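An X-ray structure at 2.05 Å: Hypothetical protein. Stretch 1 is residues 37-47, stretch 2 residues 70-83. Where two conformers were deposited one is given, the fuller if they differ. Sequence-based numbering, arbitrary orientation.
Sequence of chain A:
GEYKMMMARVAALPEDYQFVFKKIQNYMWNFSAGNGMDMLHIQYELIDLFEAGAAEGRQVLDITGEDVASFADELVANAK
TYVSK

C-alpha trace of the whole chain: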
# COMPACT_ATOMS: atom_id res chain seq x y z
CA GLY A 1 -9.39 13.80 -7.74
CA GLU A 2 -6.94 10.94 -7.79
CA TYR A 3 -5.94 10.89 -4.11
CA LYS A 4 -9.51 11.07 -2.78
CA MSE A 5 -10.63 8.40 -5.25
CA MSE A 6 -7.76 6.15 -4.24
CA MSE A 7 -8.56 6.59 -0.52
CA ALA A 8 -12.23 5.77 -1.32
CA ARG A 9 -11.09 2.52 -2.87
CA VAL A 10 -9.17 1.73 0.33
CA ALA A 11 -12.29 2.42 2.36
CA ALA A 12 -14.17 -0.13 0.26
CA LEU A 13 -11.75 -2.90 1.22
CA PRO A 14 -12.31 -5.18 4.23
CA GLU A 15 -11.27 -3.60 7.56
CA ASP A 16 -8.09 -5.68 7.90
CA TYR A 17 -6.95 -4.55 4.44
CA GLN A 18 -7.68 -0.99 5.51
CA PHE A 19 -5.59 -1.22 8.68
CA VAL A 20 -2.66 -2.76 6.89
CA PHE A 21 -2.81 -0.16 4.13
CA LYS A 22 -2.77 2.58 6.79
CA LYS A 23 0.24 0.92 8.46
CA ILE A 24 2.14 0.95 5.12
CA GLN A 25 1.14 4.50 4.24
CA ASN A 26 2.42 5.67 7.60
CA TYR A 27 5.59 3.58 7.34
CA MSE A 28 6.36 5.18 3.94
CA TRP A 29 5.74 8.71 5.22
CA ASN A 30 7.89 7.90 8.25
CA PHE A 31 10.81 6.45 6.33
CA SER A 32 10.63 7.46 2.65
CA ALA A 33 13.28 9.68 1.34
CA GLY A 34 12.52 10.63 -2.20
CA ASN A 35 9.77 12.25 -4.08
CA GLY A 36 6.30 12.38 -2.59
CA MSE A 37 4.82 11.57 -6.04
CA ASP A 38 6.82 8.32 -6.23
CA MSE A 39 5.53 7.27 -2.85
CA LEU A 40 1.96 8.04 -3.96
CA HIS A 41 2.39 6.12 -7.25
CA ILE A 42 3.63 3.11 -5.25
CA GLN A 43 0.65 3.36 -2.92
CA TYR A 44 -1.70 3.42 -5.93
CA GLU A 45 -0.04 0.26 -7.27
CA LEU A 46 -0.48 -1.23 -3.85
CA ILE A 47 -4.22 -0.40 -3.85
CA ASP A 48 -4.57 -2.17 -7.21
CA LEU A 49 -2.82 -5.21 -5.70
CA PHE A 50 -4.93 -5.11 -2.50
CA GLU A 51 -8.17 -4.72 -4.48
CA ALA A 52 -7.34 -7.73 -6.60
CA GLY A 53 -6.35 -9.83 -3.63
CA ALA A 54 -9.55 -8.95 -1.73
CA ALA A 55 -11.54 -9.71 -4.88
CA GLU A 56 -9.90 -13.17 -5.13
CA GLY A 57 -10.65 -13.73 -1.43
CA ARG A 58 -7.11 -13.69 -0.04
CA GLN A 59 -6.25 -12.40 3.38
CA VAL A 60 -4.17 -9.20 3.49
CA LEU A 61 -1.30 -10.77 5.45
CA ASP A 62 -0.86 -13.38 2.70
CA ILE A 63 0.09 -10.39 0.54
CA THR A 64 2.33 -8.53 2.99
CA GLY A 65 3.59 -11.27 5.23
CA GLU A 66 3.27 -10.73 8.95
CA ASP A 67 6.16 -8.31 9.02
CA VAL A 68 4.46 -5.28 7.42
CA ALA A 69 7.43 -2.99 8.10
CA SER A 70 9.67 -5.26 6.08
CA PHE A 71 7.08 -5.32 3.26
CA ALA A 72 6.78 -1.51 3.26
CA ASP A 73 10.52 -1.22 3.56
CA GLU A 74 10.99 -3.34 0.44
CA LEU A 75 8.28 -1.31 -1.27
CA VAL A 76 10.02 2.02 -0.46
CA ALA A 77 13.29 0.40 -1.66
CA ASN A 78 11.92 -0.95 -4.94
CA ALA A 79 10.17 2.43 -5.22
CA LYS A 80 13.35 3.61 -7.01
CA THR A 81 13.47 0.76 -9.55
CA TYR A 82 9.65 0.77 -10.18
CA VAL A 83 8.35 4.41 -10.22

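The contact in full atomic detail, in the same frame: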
# COMPACT_ATOMS: atom_id res chain seq x y z
N MSE A 37 5.59 12.17 -4.93
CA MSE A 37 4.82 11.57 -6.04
C MSE A 37 5.15 10.09 -6.29
O MSE A 37 4.26 9.31 -6.61
CB MSE A 37 5.02 12.33 -7.33
CG MSE A 37 4.44 13.74 -7.26
SE MSE A 37 2.62 13.71 -6.54
CE MSE A 37 1.80 12.95 -8.24
N ASP A 38 6.41 9.72 -6.14
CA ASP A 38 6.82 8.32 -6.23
C ASP A 38 6.17 7.47 -5.17
O ASP A 38 5.70 6.37 -5.44
CB ASP A 38 8.34 8.20 -6.10
CG ASP A 38 9.09 8.85 -7.25
OD1 ASP A 38 8.54 9.19 -8.34
OD2 ASP A 38 10.30 9.05 -7.05
N MSE A 39 6.17 7.97 -3.94
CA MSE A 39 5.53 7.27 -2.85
C MSE A 39 4.02 7.11 -3.09
O MSE A 39 3.48 6.06 -2.82
CB MSE A 39 5.82 7.95 -1.50
CG MSE A 39 7.31 7.95 -1.10
SE MSE A 39 8.25 6.17 -1.13
CE MSE A 39 8.09 5.68 0.64
N LEU A 40 3.37 8.14 -3.63
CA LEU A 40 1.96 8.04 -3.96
C LEU A 40 1.73 7.04 -5.10
O LEU A 40 0.81 6.25 -5.04
CB LEU A 40 1.39 9.39 -4.38
CG LEU A 40 1.11 10.37 -3.22
CD1 LEU A 40 0.89 11.73 -3.80
CD2 LEU A 40 -0.07 9.86 -2.31
N HIS A 41 2.55 7.10 -6.15
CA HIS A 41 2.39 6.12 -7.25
C HIS A 41 2.51 4.69 -6.71
O HIS A 41 1.72 3.82 -7.05
CB HIS A 41 3.33 6.44 -8.40
CG HIS A 41 2.94 7.68 -9.14
ND1 HIS A 41 3.84 8.57 -9.68
CD2 HIS A 41 1.71 8.18 -9.41
CE1 HIS A 41 3.18 9.55 -10.25
NE2 HIS A 41 1.89 9.35 -10.10
N ILE A 42 3.43 4.45 -5.79
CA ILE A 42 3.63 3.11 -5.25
C ILE A 42 2.41 2.72 -4.43
O ILE A 42 1.98 1.58 -4.47
CB ILE A 42 4.88 3.03 -4.32
CG1 ILE A 42 6.15 3.30 -5.09
CG2 ILE A 42 5.00 1.65 -3.71
CD1 ILE A 42 7.33 3.80 -4.19
N GLN A 43 1.87 3.65 -3.67
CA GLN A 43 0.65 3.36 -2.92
C GLN A 43 -0.55 3.05 -3.84
O GLN A 43 -1.40 2.21 -3.52
CB GLN A 43 0.30 4.52 -2.00
CG GLN A 43 1.31 4.66 -0.91
CD GLN A 43 1.10 5.92 -0.10
OE1 GLN A 43 0.10 6.61 -0.24
NE2 GLN A 43 2.06 6.21 0.77
N TYR A 44 -0.61 3.71 -4.99
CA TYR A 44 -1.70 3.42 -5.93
C TYR A 44 -1.53 2.00 -6.51
O TYR A 44 -2.53 1.26 -6.64
CB TYR A 44 -1.82 4.47 -7.02
CG TYR A 44 -2.05 5.91 -6.51
CD1 TYR A 44 -2.49 6.16 -5.19
CD2 TYR A 44 -1.87 7.00 -7.33
CE1 TYR A 44 -2.70 7.47 -4.73
CE2 TYR A 44 -2.07 8.31 -6.89
CZ TYR A 44 -2.48 8.54 -5.58
OH TYR A 44 -2.67 9.83 -5.14
N GLU A 45 -0.30 1.62 -6.82
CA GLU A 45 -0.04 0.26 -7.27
C GLU A 45 -0.45 -0.71 -6.19
O GLU A 45 -1.03 -1.77 -6.46
CB GLU A 45 1.41 0.05 -7.69
CG GLU A 45 1.82 0.82 -8.91
CD GLU A 45 1.19 0.33 -10.22
OE1 GLU A 45 0.38 -0.65 -10.22
OE2 GLU A 45 1.55 0.90 -11.25
N LEU A 46 -0.15 -0.36 -4.95
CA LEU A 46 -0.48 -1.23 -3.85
C LEU A 46 -2.00 -1.39 -3.67
O LEU A 46 -2.47 -2.49 -3.32
CB LEU A 46 0.16 -0.76 -2.56
CG LEU A 46 -0.07 -1.67 -1.33
CD1 LEU A 46 0.77 -2.94 -1.48
CD2 LEU A 46 0.34 -0.91 -0.09
N ILE A 47 -2.76 -0.33 -3.94
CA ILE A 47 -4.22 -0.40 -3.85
C ILE A 47 -4.77 -1.30 -4.97
O ILE A 47 -5.72 -2.04 -4.76
CB ILE A 47 -4.84 1.01 -3.94
CG1 ILE A 47 -4.47 1.80 -2.67
CG2 ILE A 47 -6.35 0.96 -4.16
CD1 ILE A 47 -4.61 3.30 -2.79
N SER A 70 8.73 -4.74 7.03
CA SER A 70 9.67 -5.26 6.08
C SER A 70 9.08 -5.23 4.66
O SER A 70 9.81 -4.96 3.70
CB SER A 70 10.13 -6.65 6.50
OG SER A 70 10.84 -7.23 5.45
N PHE A 71 7.79 -5.49 4.52
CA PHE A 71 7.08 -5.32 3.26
C PHE A 71 7.17 -3.86 2.76
O PHE A 71 7.56 -3.60 1.62
CB PHE A 71 5.61 -5.71 3.43
CG PHE A 71 4.81 -5.59 2.17
CD1 PHE A 71 4.93 -6.54 1.17
CD2 PHE A 71 3.98 -4.51 1.96
CE1 PHE A 71 4.20 -6.41 -0.01
CE2 PHE A 71 3.25 -4.37 0.78
CZ PHE A 71 3.38 -5.33 -0.21
N ALA A 72 6.81 -2.91 3.62
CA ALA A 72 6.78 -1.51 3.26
C ALA A 72 8.19 -1.05 2.95
O ALA A 72 8.41 -0.32 1.98
CB ALA A 72 6.15 -0.69 4.36
N ASP A 73 9.15 -1.60 3.69
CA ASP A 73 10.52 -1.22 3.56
C ASP A 73 11.00 -1.66 2.19
O ASP A 73 11.68 -0.90 1.52
CB ASP A 73 11.34 -1.86 4.68
CG ASP A 73 12.70 -1.29 4.77
OD1 ASP A 73 12.82 -0.06 4.88
OD2 ASP A 73 13.66 -2.08 4.76
N GLU A 74 10.60 -2.84 1.75
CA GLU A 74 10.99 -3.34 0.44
C GLU A 74 10.20 -2.65 -0.68
O GLU A 74 10.58 -2.68 -1.83
CB GLU A 74 10.75 -4.83 0.35
CG GLU A 74 11.56 -5.51 -0.72
CD GLU A 74 11.28 -6.99 -0.82
OE1 GLU A 74 10.77 -7.57 0.18
OE2 GLU A 74 11.56 -7.58 -1.90
N LEU A 75 9.07 -2.09 -0.34
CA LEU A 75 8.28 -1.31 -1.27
C LEU A 75 8.95 0.08 -1.42
O LEU A 75 9.15 0.54 -2.52
CB LEU A 75 6.85 -1.24 -0.71
CG LEU A 75 5.64 -1.11 -1.60
CD1 LEU A 75 5.53 -2.19 -2.67
CD2 LEU A 75 4.43 -1.12 -0.70
N VAL A 76 9.31 0.75 -0.33
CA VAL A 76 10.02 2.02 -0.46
C VAL A 76 11.38 1.83 -1.13
O VAL A 76 11.90 2.78 -1.66
CB VAL A 76 10.24 2.82 0.90
CG1 VAL A 76 9.04 2.79 1.78
CG2 VAL A 76 11.50 2.37 1.68
N ALA A 77 11.96 0.63 -1.07
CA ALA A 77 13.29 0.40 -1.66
C ALA A 77 13.16 0.16 -3.15
O ALA A 77 13.89 0.74 -3.93
CB ALA A 77 14.01 -0.77 -0.97
N ASN A 78 12.21 -0.67 -3.53
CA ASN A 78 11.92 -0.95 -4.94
C ASN A 78 11.10 0.20 -5.54
O ASN A 78 10.74 0.15 -6.72
CB ASN A 78 11.14 -2.27 -5.11
CG ASN A 78 11.87 -3.48 -4.48
OD1 ASN A 78 11.47 -4.63 -4.70
ND2 ASN A 78 12.92 -3.23 -3.71
N ALA A 79 10.78 1.21 -4.72
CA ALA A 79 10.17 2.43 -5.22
C ALA A 79 11.04 3.02 -6.34
O ALA A 79 10.54 3.33 -7.42
N LYS A 80 12.34 3.12 -6.06
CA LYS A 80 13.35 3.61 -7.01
C LYS A 80 13.31 2.88 -8.36
O LYS A 80 13.13 3.51 -9.41
CB LYS A 80 14.76 3.49 -6.38
N THR A 81 13.47 1.56 -8.33
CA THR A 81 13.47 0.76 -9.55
C THR A 81 12.12 0.84 -10.30
O THR A 81 12.11 0.93 -11.53
CB THR A 81 13.85 -0.71 -9.27
N TYR A 82 11.00 0.83 -9.57
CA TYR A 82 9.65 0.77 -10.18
C TYR A 82 9.09 2.11 -10.72
O TYR A 82 8.76 2.21 -11.90
CB TYR A 82 8.64 0.14 -9.19
N VAL A 83 8.98 3.13 -9.85
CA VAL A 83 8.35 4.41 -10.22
C VAL A 83 9.36 5.38 -10.84
O VAL A 83 10.05 6.12 -10.14
CB VAL A 83 7.65 5.09 -9.01

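Two helical segments cross here at a steep angle: residues 37-47 and 70-82 have N-to-C directions 109° apart, with axes 10.0 Å apart at their closest. Most of the backbone bonding is within each helix, as in the bond from Ile 42 N to Asp 38 O, 3.0 Å, so what joins them is the packing of apolar side chains. No hydrogen bond crosses between the modelled atoms.

Ile 42 lies at the heart of the contact. Its m, t conformation (chi1 -64°, chi2 157°) is a favourable one for a beta-branched residue on a helix, and it spreads the two branches along the partner. Ile 42 CG2 meets Leu 75 CG at 3.5 Å, while Ile 42 CD1 reaches Ala 79 CA at 3.3 Å. Ala 79 is modelled without its CB, yet a small residue suits this place, for the isoleucine tip lies against the backbone itself.

One turn on, Leu 46 adopts t, p, one of the two common leucine rotamers on helices. Leu 46 CD2 lies 4.1 Å from Leu 75 CD2, and Leu 46 CD1 approaches Phe 71 CE2 at 3.6 Å, at the ring edge and near the ring plane. Phe 71 leaves its backbone sideways to the other helix; with chi1 at -179° (t), the end of its ring comes nearer. Leu 75 is also t, p, though its chi1 of -150° is well off the ideal 180°.

Met 39, a selenomethionine, likewise starts sideways. Two m torsions and a chi3 of -95°, between wells, bring Met 39 CE to 3.2 Å from Val 76 CG1, shorter than a relaxed methyl contact, in the one of two deposited conformers given here; the unbranched chain lets CE reach Val 76. At the margin, Asp 38 OD1 lies 3.9 Å from Val 83 O, without bonding, and its charged carboxylate suits this less buried position.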